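Side-chain contacts in farnesyltransferase, putative (Trypanosoma cruzi, PDB 3WCA), which probably condenses two farnesyl diphosphate molecules into squalene, a magnesium-dependent step of sterol biosynthesis that consumes NADPH or NADH: residues H170-T173 / L174-S178; L124-A127 / Y128-I132; W222-E225 / I226-Y230; D232-H235 / A236-D239. The protein carries 1 engineered substitution. All coordinates share one frame; numbering follows the deposited sequence.

Interaction 1: H170-T173 / L174-S178; sequences HGLT and LLYVS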
loop_
_atom_site.group_PDB
_atom_site.type_symbol
_atom_site.label_atom_id
_atom_site.label_comp_id
_atom_site.label_asym_id
_atom_site.label_seq_id
_atom_site.Cartn_x
_atom_site.Cartn_y
_atom_site.Cartn_z
ATOM N N HIS A 170 9.006 -3.474 -4.783
ATOM C CA HIS A 170 10.114 -3.894 -5.639
ATOM C C HIS A 170 10.801 -2.635 -6.164
ATOM O O HIS A 170 12.004 -2.456 -5.989
ATOM C CB HIS A 170 9.615 -4.730 -6.830
ATOM C CG HIS A 170 9.222 -6.134 -6.475
ATOM N ND1 HIS A 170 9.222 -7.160 -7.395
ATOM C CD2 HIS A 170 8.833 -6.685 -5.301
ATOM C CE1 HIS A 170 8.856 -8.284 -6.804
ATOM N NE2 HIS A 170 8.613 -8.023 -5.532
ATOM N N GLY A 171 10.011 -1.775 -6.801
ATOM C CA GLY A 171 10.513 -0.530 -7.357
ATOM C C GLY A 171 11.347 0.280 -6.381
ATOM O O GLY A 171 12.485 0.634 -6.690
ATOM N N LEU A 172 10.784 0.575 -5.208
ATOM C CA LEU A 172 11.504 1.336 -4.191
ATOM C C LEU A 172 12.816 0.644 -3.857
ATOM O O LEU A 172 13.857 1.279 -3.820
ATOM C CB LEU A 172 10.665 1.493 -2.910
ATOM C CG LEU A 172 9.452 2.425 -3.003
ATOM C CD1 LEU A 172 8.708 2.458 -1.670
ATOM C CD2 LEU A 172 9.910 3.820 -3.391
ATOM N N THR A 173 12.760 -0.659 -3.607
ATOM C CA THR A 173 13.958 -1.414 -3.278
ATOM C C THR A 173 15.013 -1.256 -4.388
ATOM O O THR A 173 16.205 -1.130 -4.103
ATOM C CB THR A 173 13.625 -2.910 -3.066
ATOM O OG1 THR A 173 12.682 -3.047 -1.992
ATOM C CG2 THR A 173 14.885 -3.703 -2.717
ATOM N N LEU A 174 14.577 -1.241 -5.649
ATOM C CA LEU A 174 15.513 -1.079 -6.760
ATOM C C LEU A 174 16.006 0.369 -6.851
ATOM O O LEU A 174 17.106 0.622 -7.333
ATOM C CB LEU A 174 14.868 -1.500 -8.083
ATOM C CG LEU A 174 14.544 -2.990 -8.246
ATOM C CD1 LEU A 174 13.726 -3.180 -9.525
ATOM C CD2 LEU A 174 15.828 -3.824 -8.286
ATOM N N LEU A 175 15.194 1.321 -6.405
ATOM C CA LEU A 175 15.633 2.706 -6.419
ATOM C C LEU A 175 16.655 2.914 -5.299
ATOM O O LEU A 175 17.575 3.706 -5.451
ATOM C CB LEU A 175 14.464 3.676 -6.225
ATOM C CG LEU A 175 13.512 3.906 -7.390
ATOM C CD1 LEU A 175 12.482 4.937 -6.970
ATOM C CD2 LEU A 175 14.268 4.394 -8.621
ATOM N N TYR A 176 16.494 2.207 -4.180
ATOM C CA TYR A 176 17.430 2.338 -3.059
ATOM C C TYR A 176 18.819 1.841 -3.457
ATOM O O TYR A 176 19.836 2.464 -3.136
ATOM C CB TYR A 176 16.981 1.526 -1.828
ATOM C CG TYR A 176 15.628 1.869 -1.215
ATOM C CD1 TYR A 176 14.983 3.071 -1.484
ATOM C CD2 TYR A 176 15.005 0.974 -0.342
ATOM C CE1 TYR A 176 13.735 3.373 -0.898
ATOM C CE2 TYR A 176 13.777 1.263 0.246
ATOM C CZ TYR A 176 13.145 2.454 -0.033
ATOM O OH TYR A 176 11.922 2.715 0.553
ATOM N N VAL A 177 18.860 0.695 -4.127
ATOM C CA VAL A 177 20.125 0.113 -4.562
ATOM C C VAL A 177 20.780 0.990 -5.625
ATOM O O VAL A 177 21.947 1.359 -5.520
ATOM C CB VAL A 177 19.909 -1.298 -5.137
ATOM C CG1 VAL A 177 21.217 -1.840 -5.712
ATOM C CG2 VAL A 177 19.403 -2.215 -4.045
ATOM N N SER A 178 20.007 1.329 -6.644
ATOM C CA SER A 178 20.494 2.155 -7.731
ATOM C C SER A 178 21.097 3.469 -7.237
ATOM O O SER A 178 22.016 4.009 -7.854
ATOM C CB SER A 178 19.349 2.439 -8.701
ATOM O OG SER A 178 19.788 3.240 -9.779
#

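Interaction 2: L124-A127 / Y128-I132; sequences LGKA and YQDVI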
loop_
_atom_site.group_PDB
_atom_site.type_symbol
_atom_site.label_atom_id
_atom_site.label_comp_id
_atom_site.label_asym_id
_atom_site.label_seq_id
_atom_site.Cartn_x
_atom_site.Cartn_y
_atom_site.Cartn_z
ATOM N N LEU A 124 15.909 12.512 -14.929
ATOM C CA LEU A 124 16.348 11.568 -13.903
ATOM C C LEU A 124 17.468 10.692 -14.433
ATOM O O LEU A 124 17.652 10.560 -15.637
ATOM C CB LEU A 124 15.197 10.662 -13.452
ATOM C CG LEU A 124 14.111 11.199 -12.519
ATOM C CD1 LEU A 124 13.032 10.136 -12.357
ATOM C CD2 LEU A 124 14.705 11.562 -11.166
ATOM N N GLY A 125 18.214 10.085 -13.523
ATOM C CA GLY A 125 19.288 9.213 -13.946
ATOM C C GLY A 125 18.718 8.102 -14.811
ATOM O O GLY A 125 17.531 7.790 -14.737
ATOM N N LYS A 126 19.572 7.509 -15.635
ATOM C CA LYS A 126 19.169 6.429 -16.524
ATOM C C LYS A 126 18.592 5.257 -15.738
ATOM O O LYS A 126 17.532 4.734 -16.084
ATOM C CB LYS A 126 20.378 5.962 -17.344
ATOM C CG LYS A 126 20.207 4.621 -18.051
ATOM C CD LYS A 126 19.274 4.720 -19.247
ATOM C CE LYS A 126 19.220 3.391 -19.992
ATOM N NZ LYS A 126 20.584 2.935 -20.390
ATOM N N ALA A 127 19.293 4.851 -14.681
ATOM C CA ALA A 127 18.862 3.732 -13.850
ATOM C C ALA A 127 17.515 3.960 -13.136
ATOM O O ALA A 127 16.747 3.016 -12.959
ATOM C CB ALA A 127 19.951 3.387 -12.837
ATOM N N TYR A 128 17.227 5.197 -12.727
ATOM C CA TYR A 128 15.958 5.487 -12.058
ATOM C C TYR A 128 14.810 5.404 -13.055
ATOM O O TYR A 128 13.725 4.921 -12.722
ATOM C CB TYR A 128 15.940 6.889 -11.440
ATOM C CG TYR A 128 16.841 7.086 -10.251
ATOM C CD1 TYR A 128 17.131 6.036 -9.382
ATOM C CD2 TYR A 128 17.384 8.340 -9.973
ATOM C CE1 TYR A 128 17.944 6.230 -8.265
ATOM C CE2 TYR A 128 18.192 8.543 -8.861
ATOM C CZ TYR A 128 18.468 7.485 -8.012
ATOM O OH TYR A 128 19.259 7.692 -6.910
ATOM N N GLN A 129 15.049 5.896 -14.271
ATOM C CA GLN A 129 14.040 5.883 -15.322
ATOM C C GLN A 129 13.613 4.465 -15.650
ATOM O O GLN A 129 12.432 4.202 -15.815
ATOM C CB GLN A 129 14.568 6.531 -16.605
ATOM C CG GLN A 129 14.996 7.989 -16.481
ATOM C CD GLN A 129 15.527 8.541 -17.797
ATOM O OE1 GLN A 129 16.216 7.841 -18.538
ATOM N NE2 GLN A 129 15.221 9.801 -18.085
ATOM N N ASP A 130 14.579 3.554 -15.733
ATOM C CA ASP A 130 14.299 2.159 -16.082
ATOM C C ASP A 130 13.502 1.393 -15.027
ATOM O O ASP A 130 12.643 0.568 -15.363
ATOM C CB ASP A 130 15.610 1.409 -16.379
ATOM C CG ASP A 130 16.332 1.939 -17.621
ATOM O OD1 ASP A 130 15.761 2.790 -18.344
ATOM O OD2 ASP A 130 17.474 1.490 -17.869
ATOM N N VAL A 131 13.796 1.648 -13.758
ATOM C CA VAL A 131 13.080 0.981 -12.682
ATOM C C VAL A 131 11.615 1.405 -12.773
ATOM O O VAL A 131 10.703 0.568 -12.786
ATOM C CB VAL A 131 13.676 1.374 -11.311
ATOM C CG1 VAL A 131 12.774 0.908 -10.178
ATOM C CG2 VAL A 131 15.066 0.754 -11.168
ATOM N N ILE A 132 11.412 2.714 -12.878
ATOM C CA ILE A 132 10.089 3.315 -12.961
ATOM C C ILE A 132 9.303 2.836 -14.179
ATOM O O ILE A 132 8.131 2.463 -14.074
ATOM C CB ILE A 132 10.210 4.860 -12.997
ATOM C CG1 ILE A 132 10.915 5.342 -11.713
ATOM C CG2 ILE A 132 8.826 5.502 -13.159
ATOM C CD1 ILE A 132 11.019 6.863 -11.576
#

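Interaction 3: W222-E225 / I226-Y230; sequences WPRE and IWEKY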
loop_
_atom_site.group_PDB
_atom_site.type_symbol
_atom_site.label_atom_id
_atom_site.label_comp_id
_atom_site.label_asym_id
_atom_site.label_seq_id
_atom_site.Cartn_x
_atom_site.Cartn_y
_atom_site.Cartn_z
ATOM N N TRP A 222 -11.926 -7.913 -0.510
ATOM C CA TRP A 222 -11.841 -9.079 0.357
ATOM C C TRP A 222 -12.107 -10.299 -0.541
ATOM O O TRP A 222 -13.076 -10.317 -1.308
ATOM C CB TRP A 222 -12.884 -8.970 1.475
ATOM C CG TRP A 222 -12.581 -7.900 2.497
ATOM C CD1 TRP A 222 -11.816 -6.775 2.318
ATOM C CD2 TRP A 222 -13.053 -7.848 3.851
ATOM N NE1 TRP A 222 -11.784 -6.028 3.476
ATOM C CE2 TRP A 222 -12.536 -6.664 4.433
ATOM C CE3 TRP A 222 -13.867 -8.687 4.632
ATOM C CZ2 TRP A 222 -12.804 -6.298 5.761
ATOM C CZ3 TRP A 222 -14.135 -8.323 5.951
ATOM C CH2 TRP A 222 -13.603 -7.136 6.501
ATOM N N PRO A 223 -11.242 -11.324 -0.471
ATOM C CA PRO A 223 -11.402 -12.531 -1.292
ATOM C C PRO A 223 -12.558 -13.444 -0.882
ATOM O O PRO A 223 -12.744 -13.744 0.301
ATOM C CB PRO A 223 -10.052 -13.217 -1.143
ATOM C CG PRO A 223 -9.712 -12.909 0.278
ATOM C CD PRO A 223 -10.046 -11.437 0.381
ATOM N N ARG A 224 -13.331 -13.884 -1.870
ATOM C CA ARG A 224 -14.452 -14.779 -1.609
ATOM C C ARG A 224 -13.967 -15.983 -0.800
ATOM O O ARG A 224 -14.617 -16.409 0.150
ATOM C CB ARG A 224 -15.060 -15.252 -2.934
ATOM C CG ARG A 224 -16.140 -16.321 -2.794
ATOM C CD ARG A 224 -16.596 -16.818 -4.158
ATOM N NE ARG A 224 -17.325 -15.784 -4.882
ATOM C CZ ARG A 224 -18.594 -15.470 -4.657
ATOM N NH1 ARG A 224 -19.282 -16.123 -3.730
ATOM N NH2 ARG A 224 -19.169 -14.492 -5.347
ATOM N N GLU A 225 -12.812 -16.523 -1.171
ATOM C CA GLU A 225 -12.274 -17.673 -0.467
ATOM C C GLU A 225 -12.302 -17.459 1.041
ATOM O O GLU A 225 -12.452 -18.412 1.800
ATOM C CB GLU A 225 -10.839 -17.971 -0.914
ATOM C CG GLU A 225 -10.341 -19.327 -0.425
ATOM C CD GLU A 225 -8.886 -19.602 -0.767
ATOM O OE1 GLU A 225 -8.428 -19.162 -1.841
ATOM O OE2 GLU A 225 -8.203 -20.277 0.033
ATOM N N ILE A 226 -12.169 -16.214 1.483
ATOM C CA ILE A 226 -12.188 -15.942 2.913
ATOM C C ILE A 226 -13.578 -15.576 3.438
ATOM O O ILE A 226 -14.022 -16.118 4.457
ATOM C CB ILE A 226 -11.164 -14.821 3.295
ATOM C CG1 ILE A 226 -9.741 -15.349 3.113
ATOM C CG2 ILE A 226 -11.378 -14.361 4.740
ATOM C CD1 ILE A 226 -8.642 -14.373 3.524
ATOM N N TRP A 227 -14.287 -14.683 2.757
ATOM C CA TRP A 227 -15.594 -14.308 3.268
ATOM C C TRP A 227 -16.742 -15.309 3.093
ATOM O O TRP A 227 -17.721 -15.256 3.845
ATOM C CB TRP A 227 -16.030 -12.930 2.739
ATOM C CG TRP A 227 -16.144 -12.746 1.246
ATOM C CD1 TRP A 227 -15.272 -12.068 0.439
ATOM C CD2 TRP A 227 -17.252 -13.113 0.413
ATOM N NE1 TRP A 227 -15.772 -11.981 -0.834
ATOM C CE2 TRP A 227 -16.986 -12.616 -0.881
ATOM C CE3 TRP A 227 -18.445 -13.815 0.635
ATOM C CZ2 TRP A 227 -17.875 -12.792 -1.953
ATOM C CZ3 TRP A 227 -19.330 -13.990 -0.431
ATOM C CH2 TRP A 227 -19.036 -13.480 -1.709
ATOM N N GLU A 228 -16.632 -16.230 2.137
ATOM C CA GLU A 228 -17.721 -17.187 1.926
ATOM C C GLU A 228 -17.893 -18.181 3.076
ATOM O O GLU A 228 -18.835 -18.978 3.091
ATOM C CB GLU A 228 -17.537 -17.927 0.596
ATOM C CG GLU A 228 -16.486 -19.025 0.576
ATOM C CD GLU A 228 -16.380 -19.666 -0.800
ATOM O OE1 GLU A 228 -17.417 -19.750 -1.496
ATOM O OE2 GLU A 228 -15.274 -20.091 -1.188
ATOM N N LYS A 229 -16.991 -18.105 4.048
ATOM C CA LYS A 229 -17.022 -18.968 5.220
ATOM C C LYS A 229 -17.889 -18.344 6.312
ATOM O O LYS A 229 -18.171 -18.981 7.334
ATOM C CB LYS A 229 -15.611 -19.155 5.786
ATOM C CG LYS A 229 -14.579 -19.736 4.832
ATOM C CD LYS A 229 -13.270 -19.981 5.588
ATOM C CE LYS A 229 -12.235 -20.723 4.743
ATOM N NZ LYS A 229 -11.783 -19.926 3.567
ATOM N N TYR A 230 -18.306 -17.098 6.095
ATOM C CA TYR A 230 -19.110 -16.381 7.079
ATOM C C TYR A 230 -20.390 -15.806 6.485
ATOM O O TYR A 230 -21.306 -15.439 7.210
ATOM C CB TYR A 230 -18.277 -15.240 7.685
ATOM C CG TYR A 230 -16.940 -15.693 8.203
ATOM C CD1 TYR A 230 -16.805 -16.183 9.500
ATOM C CD2 TYR A 230 -15.816 -15.688 7.380
ATOM C CE1 TYR A 230 -15.584 -16.661 9.966
ATOM C CE2 TYR A 230 -14.588 -16.168 7.839
ATOM C CZ TYR A 230 -14.481 -16.653 9.132
ATOM O OH TYR A 230 -13.278 -17.148 9.587
HETATM O O HOH W 1 -14.690 -11.738 -3.226
HETATM O O HOH W 2 -9.190 -21.480 2.884
#

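Interaction 4: D232-H235 / A236-D239; sequences DDLH and AFKD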
loop_
_atom_site.group_PDB
_atom_site.type_symbol
_atom_site.label_atom_id
_atom_site.label_comp_id
_atom_site.label_asym_id
_atom_site.label_seq_id
_atom_site.Cartn_x
_atom_site.Cartn_y
_atom_site.Cartn_z
ATOM N N ASP A 232 -22.885 -15.336 2.479
ATOM C CA ASP A 232 -23.106 -15.608 1.064
ATOM C C ASP A 232 -23.180 -14.264 0.356
ATOM O O ASP A 232 -23.028 -14.177 -0.858
ATOM C CB ASP A 232 -24.418 -16.378 0.853
ATOM C CG ASP A 232 -24.361 -17.805 1.387
ATOM O OD1 ASP A 232 -23.530 -18.596 0.891
ATOM O OD2 ASP A 232 -25.150 -18.137 2.302
ATOM N N ASP A 233 -23.426 -13.216 1.135
ATOM C CA ASP A 233 -23.508 -11.858 0.609
ATOM C C ASP A 233 -22.662 -10.920 1.461
ATOM O O ASP A 233 -23.003 -10.618 2.601
ATOM C CB ASP A 233 -24.959 -11.364 0.585
ATOM C CG ASP A 233 -25.067 -9.893 0.202
ATOM O OD1 ASP A 233 -24.175 -9.405 -0.522
ATOM O OD2 ASP A 233 -26.041 -9.223 0.618
ATOM N N LEU A 234 -21.556 -10.468 0.888
ATOM C CA LEU A 234 -20.625 -9.570 1.554
ATOM C C LEU A 234 -21.354 -8.341 2.089
ATOM O O LEU A 234 -21.076 -7.874 3.201
ATOM C CB LEU A 234 -19.539 -9.160 0.555
ATOM C CG LEU A 234 -18.166 -8.738 1.058
ATOM C CD1 LEU A 234 -17.621 -9.753 2.048
ATOM C CD2 LEU A 234 -17.236 -8.610 -0.143
ATOM N N HIS A 235 -22.293 -7.826 1.300
ATOM C CA HIS A 235 -23.073 -6.659 1.695
ATOM C C HIS A 235 -23.846 -6.864 3.004
ATOM O O HIS A 235 -24.370 -5.908 3.579
ATOM C CB HIS A 235 -24.063 -6.283 0.587
ATOM C CG HIS A 235 -23.433 -5.615 -0.596
ATOM N ND1 HIS A 235 -22.576 -6.268 -1.456
ATOM C CD2 HIS A 235 -23.557 -4.353 -1.075
ATOM C CE1 HIS A 235 -22.201 -5.440 -2.415
ATOM N NE2 HIS A 235 -22.782 -4.273 -2.207
ATOM N N ALA A 236 -23.919 -8.104 3.479
ATOM C CA ALA A 236 -24.641 -8.392 4.718
ATOM C C ALA A 236 -23.917 -7.833 5.939
ATOM O O ALA A 236 -24.537 -7.562 6.967
ATOM C CB ALA A 236 -24.838 -9.901 4.873
ATOM N N PHE A 237 -22.605 -7.664 5.820
ATOM C CA PHE A 237 -21.790 -7.143 6.917
ATOM C C PHE A 237 -22.135 -5.704 7.277
ATOM O O PHE A 237 -21.668 -5.177 8.287
ATOM C CB PHE A 237 -20.300 -7.235 6.567
ATOM C CG PHE A 237 -19.784 -8.648 6.466
ATOM C CD1 PHE A 237 -20.530 -9.721 6.961
ATOM C CD2 PHE A 237 -18.535 -8.904 5.915
ATOM C CE1 PHE A 237 -20.034 -11.023 6.906
ATOM C CE2 PHE A 237 -18.034 -10.197 5.856
ATOM C CZ PHE A 237 -18.787 -11.262 6.355
ATOM N N LYS A 238 -22.961 -5.064 6.462
ATOM C CA LYS A 238 -23.333 -3.686 6.742
ATOM C C LYS A 238 -24.462 -3.604 7.773
ATOM O O LYS A 238 -24.707 -2.543 8.360
ATOM C CB LYS A 238 -23.742 -2.990 5.438
ATOM C CG LYS A 238 -22.597 -2.861 4.430
ATOM C CD LYS A 238 -23.008 -2.099 3.176
ATOM C CE LYS A 238 -23.912 -2.927 2.274
ATOM N NZ LYS A 238 -24.274 -2.193 1.023
ATOM N N ASP A 239 -25.119 -4.742 8.000
ATOM C CA ASP A 239 -26.266 -4.857 8.914
ATOM C C ASP A 239 -25.862 -5.332 10.307
ATOM O O ASP A 239 -25.131 -6.309 10.440
ATOM C CB ASP A 239 -27.275 -5.851 8.311
ATOM C CG ASP A 239 -28.615 -5.885 9.051
ATOM O OD1 ASP A 239 -28.636 -5.815 10.298
ATOM O OD2 ASP A 239 -29.662 -6.004 8.377
#

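Interaction 1: H170-T173 / L174-S178
The tyrosine ring of Y176 lies against the preceding helical turn at L172, and two kinds of group meet it there. L172 O sits over one face of the ring, 3.1 Å above its plane and displaced toward the rim, close to the CG-CD1 side. Farther out, L172 CB approaches Y176 CZ at 3.9 Å, and L172 CD1 comes equally near Y176 OH. The same L172 O accepts the amide of Y176 (N to O 2.8 Å), so the oxygen that takes the Y176 amide also lies against the Y176 ring. The tyrosine is brought back over this carbonyl because its CG stands anti to its own carbonyl carbon (chi1 -60°). This is the i to i+4 spacing of a continuous alpha helix, residues 154-179, one of the long helices that enclose the substrate pocket in this all-alpha isoprenoid synthase fold. L174 N to H170 O (2.9 Å) and L175 N to G171 O (2.8 Å) continue the pattern on neighbouring strips of the helix, and L175 CG rests on G171 O at 3.5 Å. The bound farnesyl thiodiphosphate touches L172, T173 and Y176. Beyond this shell, T173 OG1 is hydrogen-bonded to G169 O and to Y267 OH, while Y176 OH makes a weak hydrogen bond to S280 OG. V57 and F60 of helix 51-72 and F279 of helix 274-294 pack on L172.

Interaction 2: L124-A127 / Y128-I132
G125 O is gripped by two backbone amides at the start of helix 126-147: Q129 N donates a nearly straight bond (3.2 Å, 160° at the hydrogen), whereas Y128 N adds a weak, strongly bent one at 3.3 Å. G125 is the N-cap residue, and its carbonyl opens the hydrogen bonding of the first helical turn. The aliphatic part of Q129 folds over the same oxygen, with Q129 CG only 3.1 Å from G125 O and 4.0 Å from L124 CB. One residue along, D130 N bonds to K126 O at 3.2 Å, and the two side chains cross at a slant. K126 CG is anti to its backbone N, and the bend at chi2 (73°) turns the chain toward D130, with K126 CE 3.3 Å from D130 OD2; the further bend at chi4 sets only the ammonium, whose NZ stops 4.3 Å from that oxygen. On the inward side, L124 CD1 meets I132 CD1 at 3.9 Å, the two side chains crossing at about a right angle. Y128 turns into the protein as well, packing on A56 of helix 51-72 and on L175 and S178 of helix 154-179, with its hydroxyl weakly bonded to E52 OE2. K126 and D130 thus fall short of a salt bridge, a methylene rather than the ammonium lying closest to the carboxylate; any electrostatic gain is probably modest. Backbone bonds carry the first turn, while L124-I132 ties the residue before the cap to the second.

Interaction 3: W222-E225 / I226-Y230
W227 lays one ring face on R224 and turns its edge to W222 O in the short helix that starts at R224, with P223 at its N-cap. Among the backbone bonds, P223 O takes two donors: W227 N comes in the carbonyl plane (3.0 Å), whereas I226 N stands above that plane (2.8 Å). E228 N closes the next bond on R224 O. A second, water-assisted group of polar contacts surrounds the indole nitrogen. W227 NE1 donates to a water at 2.6 Å, the water donates on to W222 O, and the direct NE1 to W222 O bond is weak. The tryptophan reaches this place because its CG lies between its backbone N and carbonyl carbon (chi1 59°), the crowded position, which swings the indole back along the chain. Contacts with the ring face form the third group. R224 CA makes a CH-pi contact, 3.4 Å from the centroid of the five-membered ring, and the arginine then bends at chi3 so that its guanidinium meets the far end of the indole, the planes 53° apart. R224 NE also forms a salt bridge with E152, which probably helps hold the guanidinium in place. Apolar contact is provided by P223 CG on I226 CD1 (3.7 Å), beside Y157 and K154 of helix 154-179. W227 CH2 lies 3.2 Å above the guanidinium plane, offset toward its rim and nearest to R224 NH1.

Interaction 4: D232-H235 / A236-D239
An Asx turn leads into the 3-10 segment 234-238, in the connection between helix 224-227 and helix 243-258, and its two sides meet where D233 and L234 face A236 and F237. D233 CG is anti to the backbone N (chi1 173°), which carries the carboxylate forward along the chain; OD1 accepts H235 N at 3.1 Å, met from well above the carboxylate plane. The main-chain oxygen of D233 takes A236 N at 2.8 Å, and T231 OG1 is hydrogen-bonded to the same oxygen from just upstream. A236 CB also lies 3.0 Å from D233 O. These i to i+3 bonds are the hallmark of a 3-10 turn, and they continue with F237 N to L234 O (3.0 Å) and a weak bond from K238 N to H235 O. In both of the stronger ones the donor stands more than 40° out of the carbonyl plane, consistent with the tight winding. Apolar contact is made on the inner side, where L234 CD1 touches F237 CE2 at 3.9 Å; F209 of helix 209-213 packs on both residues, and A246 and C249 of helix 243-258 pack on the phenylalanine. Elsewhere on the segment, H235 and K238 run side by side in the same direction. The lysine bends at chi3, placing K238 NZ at the edge of the imidazole, 3.1 Å from H235 CD2, while I213 packs on both side chains.

The four contacts are all local, yet their chemistry follows their place in the fold. Interaction 1 is the buried one and borders the substrate pocket; the other three are partly buried, and interaction 2, on the preceding helix 126-147, has the most exposed residues and mixes charge with apolar packing. The two helices touch directly, L175 CD2 lying 3.4 Å from Y128 CD1. Interactions 3 and 4 lie on the opposite side of the chain's centre and form a second pair, joined by W227 CG against L234 CD1 at 3.4 Å. Regular helical bonding dominates interaction 1, whereas short turns, a water-linked indole and an Asx turn characterise interactions 3 and 4.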